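Local coordinates for protein DyP-type peroxidase (Thermobifida cellulosilytica, PDB 4GS1) that probably reduces hydrogen peroxide at a bound haem to oxidise dyes and related substrates, as a dye-decolorising (DyP-type) peroxidase, at residues A55-E60 against T177-L182; G112-E117 against G146-L151; R78-H83 against D166-A171; V51-F56 against G337-A342. One frame throughout, in Å; residues are numbered along the deposited sequence. Where two conformers were deposited one is given.

Contact 1: residues A55-E60 against T177-L182; sequences AFDLAE and TVRWSL
Ala55 makes the most of a small side chain: its CB lies over one face of the Trp180 indole, 3.5 Å from the centroid of the five-membered ring, in a CH-pi contact. A larger residue would have to share this space with the ring, so alanine suits the place. The indole edge is fixed by another partner, since NE1 donates to Gly146 O. Strands 50-58 and 176-185 run antiparallel here, and Ala55 N gives a 2.9 Å bond to Trp180 O. Ala55 O, in contrast, faces two amides in succession: Arg179 N at 2.7 Å and, weakly, Trp180 N. This is a classic beta bulge, with one extra residue on the 177-182 strand.

Past the bulge, Asp57 and Thr177 form a hydrogen-bonded pair, each amide meeting the other's carbonyl. Beta-branched threonine suits such a strand, and its OG1 lies against the methyl of Ala59. Asp57 turns its carboxylate to Arg179, whose extended chain (CG anti to the backbone N, chi1 -175°) carries NH1 to 2.8 Å from OD2. The bond lies in the guanidinium plane and meets the syn side of OD2, with the two planes 63° apart. This is consistent with a salt bridge carried by a single N-H, OD1 being engaged with Asp148 N and Arg179 NE with Cys145 O. Its partly exposed charges are likely to be mutually stabilised.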
# COMPACT_ATOMS: atom_id res chain seq x y z
N ALA B 55 3.18 -15.90 1.70
CA ALA B 55 3.72 -17.22 2.00
C ALA B 55 2.70 -17.98 2.84
O ALA B 55 2.09 -17.41 3.75
CB ALA B 55 5.05 -17.10 2.75
N PHE B 56 2.49 -19.26 2.52
CA PHE B 56 1.50 -20.08 3.23
C PHE B 56 2.15 -21.32 3.82
O PHE B 56 3.13 -21.83 3.27
CB PHE B 56 0.44 -20.62 2.26
CG PHE B 56 -0.35 -19.55 1.53
CD1 PHE B 56 -1.63 -19.21 1.95
CD2 PHE B 56 0.16 -18.94 0.38
CE1 PHE B 56 -2.38 -18.27 1.25
CE2 PHE B 56 -0.58 -18.00 -0.31
CZ PHE B 56 -1.85 -17.66 0.12
N ASP B 57 1.58 -21.83 4.90
CA ASP B 57 1.91 -23.18 5.36
C ASP B 57 0.70 -24.09 5.20
O ASP B 57 -0.44 -23.62 5.23
CB ASP B 57 2.30 -23.17 6.84
CG ASP B 57 3.62 -22.49 7.09
OD1 ASP B 57 4.50 -22.58 6.21
OD2 ASP B 57 3.78 -21.86 8.15
N LEU B 58 0.95 -25.38 5.02
CA LEU B 58 -0.14 -26.36 5.14
C LEU B 58 -0.62 -26.37 6.59
O LEU B 58 0.19 -26.38 7.52
CB LEU B 58 0.33 -27.76 4.76
CG LEU B 58 0.60 -28.01 3.28
CD1 LEU B 58 0.96 -29.48 3.07
CD2 LEU B 58 -0.63 -27.65 2.46
N ALA B 59 -1.93 -26.38 6.78
CA ALA B 59 -2.50 -26.47 8.12
C ALA B 59 -2.35 -27.88 8.69
O ALA B 59 -2.18 -28.84 7.95
CB ALA B 59 -3.95 -26.06 8.11
N GLU B 60 -2.42 -27.98 10.02
CA GLU B 60 -2.43 -29.26 10.70
C GLU B 60 -3.86 -29.80 10.72
O GLU B 60 -4.81 -29.05 10.48
CB GLU B 60 -1.90 -29.09 12.13
CG GLU B 60 -0.46 -28.60 12.21
CD GLU B 60 0.55 -29.65 11.79
OE1 GLU B 60 0.16 -30.81 11.54
OE2 GLU B 60 1.75 -29.31 11.71
N THR B 177 -2.76 -21.87 5.46
CA THR B 177 -2.81 -20.76 6.40
C THR B 177 -1.73 -19.76 6.01
O THR B 177 -0.62 -20.16 5.68
CB THR B 177 -2.52 -21.22 7.84
OG1 THR B 177 -3.39 -22.31 8.19
CG2 THR B 177 -2.73 -20.08 8.81
N VAL B 178 -2.05 -18.46 6.03
CA VAL B 178 -1.03 -17.45 5.75
C VAL B 178 0.06 -17.44 6.81
O VAL B 178 -0.23 -17.37 8.02
CB VAL B 178 -1.64 -16.04 5.61
CG1 VAL B 178 -0.54 -15.00 5.49
CG2 VAL B 178 -2.54 -15.96 4.38
N ARG B 179 1.31 -17.53 6.38
CA ARG B 179 2.46 -17.45 7.29
C ARG B 179 2.96 -16.01 7.42
O ARG B 179 3.11 -15.49 8.53
CB ARG B 179 3.59 -18.37 6.81
CG ARG B 179 4.79 -18.44 7.75
CD ARG B 179 5.87 -19.39 7.20
NE ARG B 179 7.04 -19.43 8.09
CZ ARG B 179 7.17 -20.26 9.12
NH1 ARG B 179 6.21 -21.15 9.39
NH2 ARG B 179 8.25 -20.21 9.88
N TRP B 180 3.22 -15.38 6.28
CA TRP B 180 3.57 -13.96 6.25
C TRP B 180 3.16 -13.40 4.89
O TRP B 180 2.93 -14.15 3.95
CB TRP B 180 5.07 -13.71 6.54
CG TRP B 180 6.04 -14.35 5.57
CD1 TRP B 180 6.71 -15.55 5.74
CD2 TRP B 180 6.46 -13.85 4.30
NE1 TRP B 180 7.51 -15.81 4.65
CE2 TRP B 180 7.37 -14.78 3.75
CE3 TRP B 180 6.15 -12.69 3.57
CZ2 TRP B 180 7.97 -14.59 2.50
CZ3 TRP B 180 6.75 -12.50 2.32
CH2 TRP B 180 7.65 -13.45 1.80
N SER B 181 3.03 -12.09 4.80
CA SER B 181 2.77 -11.48 3.50
C SER B 181 3.34 -10.08 3.49
O SER B 181 3.59 -9.48 4.54
CB SER B 181 1.27 -11.45 3.18
OG SER B 181 0.64 -10.36 3.85
N LEU B 182 3.58 -9.54 2.29
CA LEU B 182 4.04 -8.16 2.18
C LEU B 182 3.58 -7.57 0.86
O LEU B 182 3.70 -8.20 -0.20
CB LEU B 182 5.57 -8.08 2.29
CG LEU B 182 6.22 -6.69 2.37
CD1 LEU B 182 5.69 -5.91 3.54
CD2 LEU B 182 7.75 -6.85 2.47

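Contact 2: residues G112-E117 against G146-L151; sequences GGSLLE and GGDLML
Ser114 and Asp148 meet through a short side-chain bond, OG giving its proton to OD1 at 2.7 Å on the anti lone pair of the carboxylate. The serine hydroxyl sits between the backbone N and the carbonyl carbon (chi1 57°), a position from which it also accepts a proton from a water 2.8 Å from OG. That water in turn takes the N-H of Gly147, with 2.9 Å between its oxygen and Gly147 N. The backbone adds a direct link: Gly112 N donates to Asp148 O over 2.8 Å, fairly straight at the hydrogen but from above the carbonyl plane.

Glycine is needed at Gly112, because a beta carbon there would fall 2.1 Å from Gly147 O, far inside contact distance. Gly147 itself has backbone angles at which any side chain would press on the carbonyl oxygen before it.

Asp148 spreads its remaining polar atoms over the surroundings: OD2 bridges to Arg63 and accepts from Leu58 N, and its own N-H goes to Asp57 OD1. An alanine here would probably leave the Ser114 hydroxyl without its carboxylate acceptor, and the Leu58 amide and the charge of Arg63 without OD2. Beside these polar links, Leu115 CD1 packs on Asp148 CB and its CD2 lies 4.1 Å from Leu149 CD2.

Asp148 and Leu149 both face Phe56 of the neighbouring strand, a classic beta bulge near the start of strand 149-155, against which the first turn of helix 113-118 is docked.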
# COMPACT_ATOMS: atom_id res chain seq x y z
N GLY B 112 7.93 -24.31 -1.41
CA GLY B 112 9.08 -24.24 -0.52
C GLY B 112 9.69 -25.60 -0.24
O GLY B 112 9.01 -26.62 -0.33
N GLY B 113 10.98 -25.62 0.12
CA GLY B 113 11.62 -26.88 0.48
C GLY B 113 10.91 -27.61 1.60
O GLY B 113 10.86 -28.84 1.61
N SER B 114 10.36 -26.86 2.55
CA SER B 114 9.67 -27.48 3.69
C SER B 114 8.42 -28.26 3.29
O SER B 114 7.97 -29.15 4.03
CB SER B 114 9.32 -26.42 4.74
OG SER B 114 8.53 -25.39 4.16
N LEU B 115 7.84 -27.94 2.14
CA LEU B 115 6.71 -28.72 1.62
C LEU B 115 7.18 -30.13 1.30
O LEU B 115 6.50 -31.11 1.62
CB LEU B 115 6.11 -28.08 0.36
CG LEU B 115 4.86 -28.80 -0.16
CD1 LEU B 115 3.64 -28.45 0.69
CD2 LEU B 115 4.59 -28.49 -1.61
N LEU B 116 8.33 -30.23 0.66
CA LEU B 116 8.86 -31.54 0.28
C LEU B 116 9.21 -32.34 1.53
O LEU B 116 9.00 -33.56 1.57
CB LEU B 116 10.07 -31.40 -0.66
CG LEU B 116 9.73 -31.11 -2.13
CD1 LEU B 116 9.27 -29.66 -2.36
CD2 LEU B 116 10.91 -31.42 -3.02
N GLU B 117 9.71 -31.66 2.56
CA GLU B 117 9.99 -32.34 3.82
C GLU B 117 8.71 -32.90 4.45
O GLU B 117 8.67 -34.04 4.90
CB GLU B 117 10.73 -31.42 4.80
CG GLU B 117 12.12 -30.98 4.32
CD GLU B 117 13.00 -32.15 3.86
OE1 GLU B 117 12.95 -33.23 4.49
OE2 GLU B 117 13.74 -31.99 2.86
N GLY B 146 10.56 -18.07 5.20
CA GLY B 146 10.14 -19.39 4.75
C GLY B 146 8.68 -19.53 4.34
O GLY B 146 8.02 -18.56 3.96
N GLY B 147 8.19 -20.77 4.38
CA GLY B 147 6.85 -21.07 3.93
C GLY B 147 6.79 -22.33 3.09
O GLY B 147 7.71 -22.60 2.32
N ASP B 148 5.73 -23.11 3.24
CA ASP B 148 5.54 -24.30 2.41
C ASP B 148 5.19 -23.94 0.96
O ASP B 148 5.57 -24.65 0.02
CB ASP B 148 4.41 -25.17 2.96
CG ASP B 148 4.73 -25.80 4.31
OD1 ASP B 148 5.92 -25.97 4.66
OD2 ASP B 148 3.76 -26.14 5.02
N LEU B 149 4.45 -22.84 0.80
CA LEU B 149 3.87 -22.45 -0.49
C LEU B 149 3.90 -20.93 -0.64
O LEU B 149 3.94 -20.21 0.36
CB LEU B 149 2.42 -22.93 -0.59
CG LEU B 149 2.22 -24.44 -0.60
CD1 LEU B 149 0.78 -24.80 -0.20
CD2 LEU B 149 2.55 -25.00 -1.98
N MET B 150 3.83 -20.46 -1.88
CA MET B 150 3.90 -19.03 -2.16
C MET B 150 2.94 -18.62 -3.29
O MET B 150 2.79 -19.33 -4.28
CB MET B 150 5.34 -18.67 -2.54
CG MET B 150 5.61 -17.21 -2.76
SD MET B 150 5.28 -16.67 -4.45
CE MET B 150 6.15 -17.89 -5.41
N LEU B 151 2.30 -17.46 -3.12
CA LEU B 151 1.64 -16.79 -4.24
C LEU B 151 2.29 -15.41 -4.41
O LEU B 151 2.51 -14.70 -3.43
CB LEU B 151 0.13 -16.62 -4.02
CG LEU B 151 -0.74 -17.88 -4.09
CD1 LEU B 151 -2.19 -17.51 -3.78
CD2 LEU B 151 -0.63 -18.51 -5.47
O HOH W 1 9.84 -23.08 4.90

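Contact 3: residues R78-H83 against D166-A171; sequences RTWAEH and DELVAA
Glu167 reaches His83 with an extended chain, CG anti to the backbone N, and its OE2 accepts the proton of ND1 over 3.1 Å. The acceptor uses its anti lone pair and lies somewhat tilted from the imidazole plane, the ring and carboxylate planes being 66° apart. A long acidic side chain suits the place because OE2 also forms a salt bridge with Arg86, while OE1 accepts from Glu93 N.

Next along the helix, Leu168 works with both its side chain and its backbone. Its CD2 wedges between His83 and Trp80, 3.7 Å from His83 CB and 3.9 Å from Trp80 CD1. Its carbonyl oxygen accepts from the indole, Trp80 NE1 lying 3.1 Å from Leu168 O. The oxygen is in the indole plane, but the N-H comes from above the carbonyl plane and the bond is bent, 137° at the hydrogen. It gives the one polar atom of a largely buried ring a partner.

One turn further on, Ala171 CB lies over a face of the His83 ring, 3.9 Å from its centroid in a CH-pi contact, and 3.8 Å from Thr79 CG2. A side chain this small lets the ring come close to the backbone.

Segments 78-83 and 166-171 of helices 66-90 and 158-172 thus run nearly antiparallel, at 152°. Beneath them lies the N-terminal sheet: Trp80 rests on Phe56, Leu149 and Leu151, and Leu168 on Leu151 and Val153. Helix 158-172 also meets the second subunit, where Asp166 bridges to Arg334 of that chain.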
# COMPACT_ATOMS: atom_id res chain seq x y z
N ARG B 78 -3.63 -27.06 -7.23
CA ARG B 78 -4.64 -27.15 -8.29
C ARG B 78 -5.66 -26.02 -8.19
O ARG B 78 -6.02 -25.41 -9.19
CB ARG B 78 -5.37 -28.50 -8.27
CG ARG B 78 -6.35 -28.65 -9.45
CD ARG B 78 -7.45 -29.69 -9.20
NE ARG B 78 -7.03 -30.76 -8.31
CZ ARG B 78 -7.48 -30.91 -7.06
NH1 ARG B 78 -8.38 -30.07 -6.58
NH2 ARG B 78 -7.03 -31.90 -6.31
N THR B 79 -6.12 -25.75 -6.97
CA THR B 79 -7.11 -24.71 -6.76
C THR B 79 -6.58 -23.34 -7.19
O THR B 79 -7.26 -22.60 -7.91
CB THR B 79 -7.58 -24.68 -5.30
OG1 THR B 79 -8.21 -25.93 -4.99
CG2 THR B 79 -8.56 -23.55 -5.07
N TRP B 80 -5.37 -22.99 -6.75
CA TRP B 80 -4.78 -21.71 -7.15
C TRP B 80 -4.58 -21.65 -8.67
O TRP B 80 -4.79 -20.61 -9.28
CB TRP B 80 -3.45 -21.48 -6.44
CG TRP B 80 -3.55 -21.13 -4.98
CD1 TRP B 80 -4.58 -20.47 -4.34
CD2 TRP B 80 -2.58 -21.42 -3.97
NE1 TRP B 80 -4.29 -20.34 -3.00
CE2 TRP B 80 -3.07 -20.91 -2.75
CE3 TRP B 80 -1.33 -22.05 -3.99
CZ2 TRP B 80 -2.35 -21.02 -1.55
CZ3 TRP B 80 -0.62 -22.16 -2.80
CH2 TRP B 80 -1.14 -21.66 -1.59
N ALA B 81 -4.19 -22.77 -9.27
CA ALA B 81 -3.99 -22.78 -10.72
C ALA B 81 -5.31 -22.56 -11.46
O ALA B 81 -5.35 -21.84 -12.46
CB ALA B 81 -3.33 -24.07 -11.17
N GLU B 82 -6.38 -23.18 -10.97
CA GLU B 82 -7.70 -22.98 -11.56
C GLU B 82 -8.16 -21.53 -11.48
O GLU B 82 -8.68 -20.97 -12.45
CB GLU B 82 -8.73 -23.90 -10.91
CG GLU B 82 -8.52 -25.37 -11.24
CD GLU B 82 -9.39 -26.29 -10.41
OE1 GLU B 82 -9.96 -25.83 -9.40
OE2 GLU B 82 -9.47 -27.49 -10.75
N HIS B 83 -7.98 -20.92 -10.31
CA HIS B 83 -8.36 -19.53 -10.14
C HIS B 83 -7.46 -18.59 -10.94
O HIS B 83 -7.93 -17.59 -11.48
CB HIS B 83 -8.36 -19.14 -8.66
CG HIS B 83 -9.52 -19.71 -7.90
ND1 HIS B 83 -10.48 -18.91 -7.29
CD2 HIS B 83 -9.90 -20.99 -7.66
CE1 HIS B 83 -11.38 -19.68 -6.70
NE2 HIS B 83 -11.05 -20.94 -6.91
N ASP B 166 -7.75 -11.68 -2.10
CA ASP B 166 -8.76 -12.21 -1.18
C ASP B 166 -9.40 -13.47 -1.76
O ASP B 166 -9.66 -14.44 -1.04
CB ASP B 166 -9.81 -11.14 -0.85
CG ASP B 166 -9.25 -10.01 0.03
OD1 ASP B 166 -8.25 -10.25 0.73
OD2 ASP B 166 -9.82 -8.89 0.02
N GLU B 167 -9.63 -13.45 -3.07
CA GLU B 167 -10.17 -14.62 -3.74
C GLU B 167 -9.25 -15.84 -3.63
O GLU B 167 -9.69 -16.94 -3.28
CB GLU B 167 -10.47 -14.30 -5.21
CG GLU B 167 -10.91 -15.50 -6.04
CD GLU B 167 -11.22 -15.14 -7.48
OE1 GLU B 167 -11.68 -14.00 -7.75
OE2 GLU B 167 -11.00 -16.00 -8.36
N LEU B 168 -7.96 -15.65 -3.92
CA LEU B 168 -7.02 -16.77 -3.90
C LEU B 168 -6.80 -17.35 -2.50
O LEU B 168 -6.74 -18.57 -2.33
CB LEU B 168 -5.67 -16.35 -4.52
CG LEU B 168 -5.69 -16.18 -6.04
CD1 LEU B 168 -4.55 -15.26 -6.50
CD2 LEU B 168 -5.58 -17.52 -6.74
N VAL B 169 -6.69 -16.47 -1.50
CA VAL B 169 -6.45 -16.93 -0.13
C VAL B 169 -7.66 -17.68 0.41
O VAL B 169 -7.53 -18.74 1.02
CB VAL B 169 -6.09 -15.76 0.79
CG1 VAL B 169 -6.01 -16.22 2.24
CG2 VAL B 169 -4.76 -15.16 0.36
N ALA B 170 -8.85 -17.15 0.15
CA ALA B 170 -10.07 -17.77 0.65
C ALA B 170 -10.33 -19.10 -0.05
O ALA B 170 -10.96 -20.00 0.53
CB ALA B 170 -11.25 -16.83 0.47
N ALA B 171 -9.85 -19.24 -1.29
CA ALA B 171 -10.13 -20.44 -2.08
C ALA B 171 -9.52 -21.70 -1.49
O ALA B 171 -10.08 -22.79 -1.65
CB ALA B 171 -9.67 -20.25 -3.52

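Contact 4: residues V51-F56 against G337-A342; sequences VHVIAF and GLLFMA. With HEM (protoporphyrin IX containing Fe), chain F.
Val51 and Leu339 meet end on, with CG1 of the valine 3.9 Å from CD2 of the leucine. CG1 is placed between the backbone N and the carbonyl carbon (chi1 78°), which directs it at the facing strand, and it also lies within 4.4 Å of Met341 CE. Two residues on, Val53 turns the same way and offers CG2, 4.1 Å from Leu339 CD2 and so sharing that methyl with Val51. The same CG2 lies 3.8 Å from Met341 SD; valine and methionine lie alongside one another, pointing opposite ways, and the bend at chi3 of the methionine places its terminal CE 4.1 Å from Val53 CG2. Short branched valines on one strand suit the longer, flexible residues on the other, and no hydrogen bond crosses between the two.

The other face of strand 334-344 serves the haem. Phe340 CE1 approaches C2C of the porphyrin at 3.4 Å, a haem methyl (CMC) lies over one face of the ring, and Leu338, which also lines the oxygen-molecule pocket, sets CD2 3.8 Å from C3B. An alanine in place of Phe340 would probably open a gap beside that pyrrole.

Purely apolar contact therefore joins the N- and C-terminal sheets on one side, while the same strand gives the porphyrin a hydrophobic wall on the other.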
# COMPACT_ATOMS: atom_id res chain seq x y z
N VAL B 51 2.38 -5.27 -6.07
CA VAL B 51 2.56 -6.70 -5.79
C VAL B 51 2.07 -7.04 -4.39
O VAL B 51 2.06 -6.19 -3.50
CB VAL B 51 4.05 -7.13 -5.94
CG1 VAL B 51 4.88 -6.71 -4.70
CG2 VAL B 51 4.16 -8.65 -6.15
N HIS B 52 1.62 -8.28 -4.21
CA HIS B 52 1.36 -8.80 -2.87
C HIS B 52 1.97 -10.19 -2.86
O HIS B 52 1.56 -11.06 -3.63
CB HIS B 52 -0.16 -8.85 -2.58
CG HIS B 52 -0.50 -8.90 -1.11
ND1 HIS B 52 -1.71 -8.44 -0.61
CD2 HIS B 52 0.20 -9.36 -0.04
CE1 HIS B 52 -1.73 -8.61 0.69
NE2 HIS B 52 -0.59 -9.17 1.07
N VAL B 53 3.00 -10.37 -2.03
CA VAL B 53 3.64 -11.67 -1.91
C VAL B 53 3.11 -12.33 -0.66
O VAL B 53 3.11 -11.72 0.40
CB VAL B 53 5.17 -11.51 -1.83
CG1 VAL B 53 5.83 -12.87 -1.64
CG2 VAL B 53 5.69 -10.87 -3.10
N ILE B 54 2.62 -13.56 -0.80
CA ILE B 54 2.02 -14.26 0.34
C ILE B 54 2.65 -15.63 0.50
O ILE B 54 2.65 -16.44 -0.43
CB ILE B 54 0.50 -14.44 0.15
CG1 ILE B 54 -0.16 -13.10 -0.20
CG2 ILE B 54 -0.14 -15.00 1.44
CD1 ILE B 54 -1.30 -13.22 -1.18
N ALA B 55 3.18 -15.90 1.70
CA ALA B 55 3.72 -17.22 2.00
C ALA B 55 2.70 -17.98 2.84
O ALA B 55 2.09 -17.41 3.75
CB ALA B 55 5.05 -17.10 2.75
N PHE B 56 2.49 -19.26 2.52
CA PHE B 56 1.50 -20.08 3.23
C PHE B 56 2.15 -21.32 3.82
O PHE B 56 3.13 -21.83 3.27
CB PHE B 56 0.44 -20.62 2.26
CG PHE B 56 -0.35 -19.55 1.53
CD1 PHE B 56 -1.63 -19.21 1.95
CD2 PHE B 56 0.16 -18.94 0.38
CE1 PHE B 56 -2.38 -18.27 1.25
CE2 PHE B 56 -0.58 -18.00 -0.31
CZ PHE B 56 -1.85 -17.66 0.12
N GLY B 337 11.18 -0.00 3.08
CA GLY B 337 12.38 -0.53 2.47
C GLY B 337 12.17 -1.16 1.11
O GLY B 337 11.30 -0.73 0.33
N LEU B 338 12.96 -2.18 0.83
CA LEU B 338 12.90 -2.87 -0.45
C LEU B 338 12.41 -4.29 -0.25
O LEU B 338 12.98 -5.04 0.54
CB LEU B 338 14.28 -2.88 -1.10
CG LEU B 338 14.42 -3.59 -2.45
CD1 LEU B 338 13.61 -2.86 -3.52
CD2 LEU B 338 15.90 -3.64 -2.84
N LEU B 339 11.33 -4.63 -0.94
CA LEU B 339 10.90 -6.01 -1.06
C LEU B 339 11.73 -6.57 -2.23
O LEU B 339 11.36 -6.48 -3.41
CB LEU B 339 9.38 -6.08 -1.28
CG LEU B 339 8.76 -7.38 -1.77
CD1 LEU B 339 9.26 -8.55 -0.97
CD2 LEU B 339 7.24 -7.30 -1.68
N PHE B 340 12.89 -7.11 -1.87
CA PHE B 340 13.86 -7.61 -2.84
C PHE B 340 13.41 -8.99 -3.35
O PHE B 340 13.05 -9.87 -2.56
CB PHE B 340 15.23 -7.71 -2.14
CG PHE B 340 16.32 -8.32 -2.98
CD1 PHE B 340 17.19 -7.51 -3.70
CD2 PHE B 340 16.50 -9.70 -3.03
CE1 PHE B 340 18.21 -8.06 -4.47
CE2 PHE B 340 17.52 -10.26 -3.81
CZ PHE B 340 18.37 -9.45 -4.53
N MET B 341 13.41 -9.17 -4.67
CA MET B 341 13.06 -10.45 -5.27
C MET B 341 14.00 -10.79 -6.41
O MET B 341 14.01 -10.13 -7.45
CB MET B 341 11.60 -10.43 -5.73
CG MET B 341 10.62 -10.44 -4.57
SD MET B 341 8.93 -10.69 -5.13
CE MET B 341 8.51 -9.04 -5.44
N ALA B 342 14.82 -11.82 -6.20
CA ALA B 342 15.79 -12.23 -7.21
C ALA B 342 15.36 -13.53 -7.86
O ALA B 342 15.01 -14.48 -7.17
CB ALA B 342 17.17 -12.39 -6.61
CHA HEM F . 22.76 -3.19 -8.33
CHB HEM F . 20.26 -1.07 -4.76
CHC HEM F . 20.24 -5.22 -2.25
CHD HEM F . 22.37 -7.47 -5.99
C1A HEM F . 22.11 -2.26 -7.56
C2A HEM F . 21.95 -0.87 -7.92
C3A HEM F . 21.26 -0.29 -6.92
C4A HEM F . 20.96 -1.29 -5.93
CMA HEM F . 20.84 1.20 -6.83
CAA HEM F . 22.51 -0.22 -9.21
CBA HEM F . 21.46 -0.20 -10.34
CGA HEM F . 21.20 -1.58 -10.90
O1A HEM F . 22.05 -2.10 -11.68
O2A HEM F . 20.12 -2.15 -10.59
C1B HEM F . 20.06 -2.00 -3.77
C2B HEM F . 19.43 -1.73 -2.50
C3B HEM F . 19.43 -2.87 -1.79
C4B HEM F . 20.05 -3.90 -2.60
CMB HEM F . 18.92 -0.33 -2.09
CAB HEM F . 18.87 -3.14 -0.37
CBB HEM F . 17.90 -2.39 0.19
C1C HEM F . 20.82 -6.19 -3.04
C2C HEM F . 21.02 -7.59 -2.69
C3C HEM F . 21.60 -8.22 -3.74
C4C HEM F . 21.80 -7.22 -4.76
CMC HEM F . 20.58 -8.21 -1.35
CAC HEM F . 22.05 -9.69 -3.93
CBC HEM F . 22.31 -10.55 -2.93
C1D HEM F . 22.64 -6.54 -6.95
C2D HEM F . 23.22 -6.84 -8.24
C3D HEM F . 23.36 -5.51 -8.95
C4D HEM F . 22.82 -4.52 -8.05
CMD HEM F . 23.65 -8.22 -8.79
CAD HEM F . 23.93 -5.29 -10.36
CBD HEM F . 25.46 -5.26 -10.31
CGD HEM F . 25.97 -5.09 -11.72
O1D HEM F . 26.24 -3.92 -12.12
O2D HEM F . 26.09 -6.10 -12.45
NA HEM F . 21.49 -2.50 -6.35
NB HEM F . 20.43 -3.33 -3.80
NC HEM F . 21.32 -5.99 -4.32
ND HEM F . 22.41 -5.16 -6.87
FE HEM F . 21.51 -4.23 -5.30

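Contacts 1, 2 and 4 all lead to strand 50-58, the second strand from one edge of the N-terminal sheet: contact 1 pairs it with 176-185, contact 2 reaches its other neighbour, 149-155, and contact 4 packs its far face on the C-terminal sheet. Contacts 1 and 2 lie closest, their centres about 9 Å apart, and are joined by a probable bond of 2.8 Å from Phe56 N to Leu149 O. Contact 3 covers the helical face of the sheet, where Trp80 CH2 comes within 3.6 Å of Phe56 CD2; its centre is about 19 Å from that of contact 4. Of the four, contact 4 alone holds haem-pocket residues.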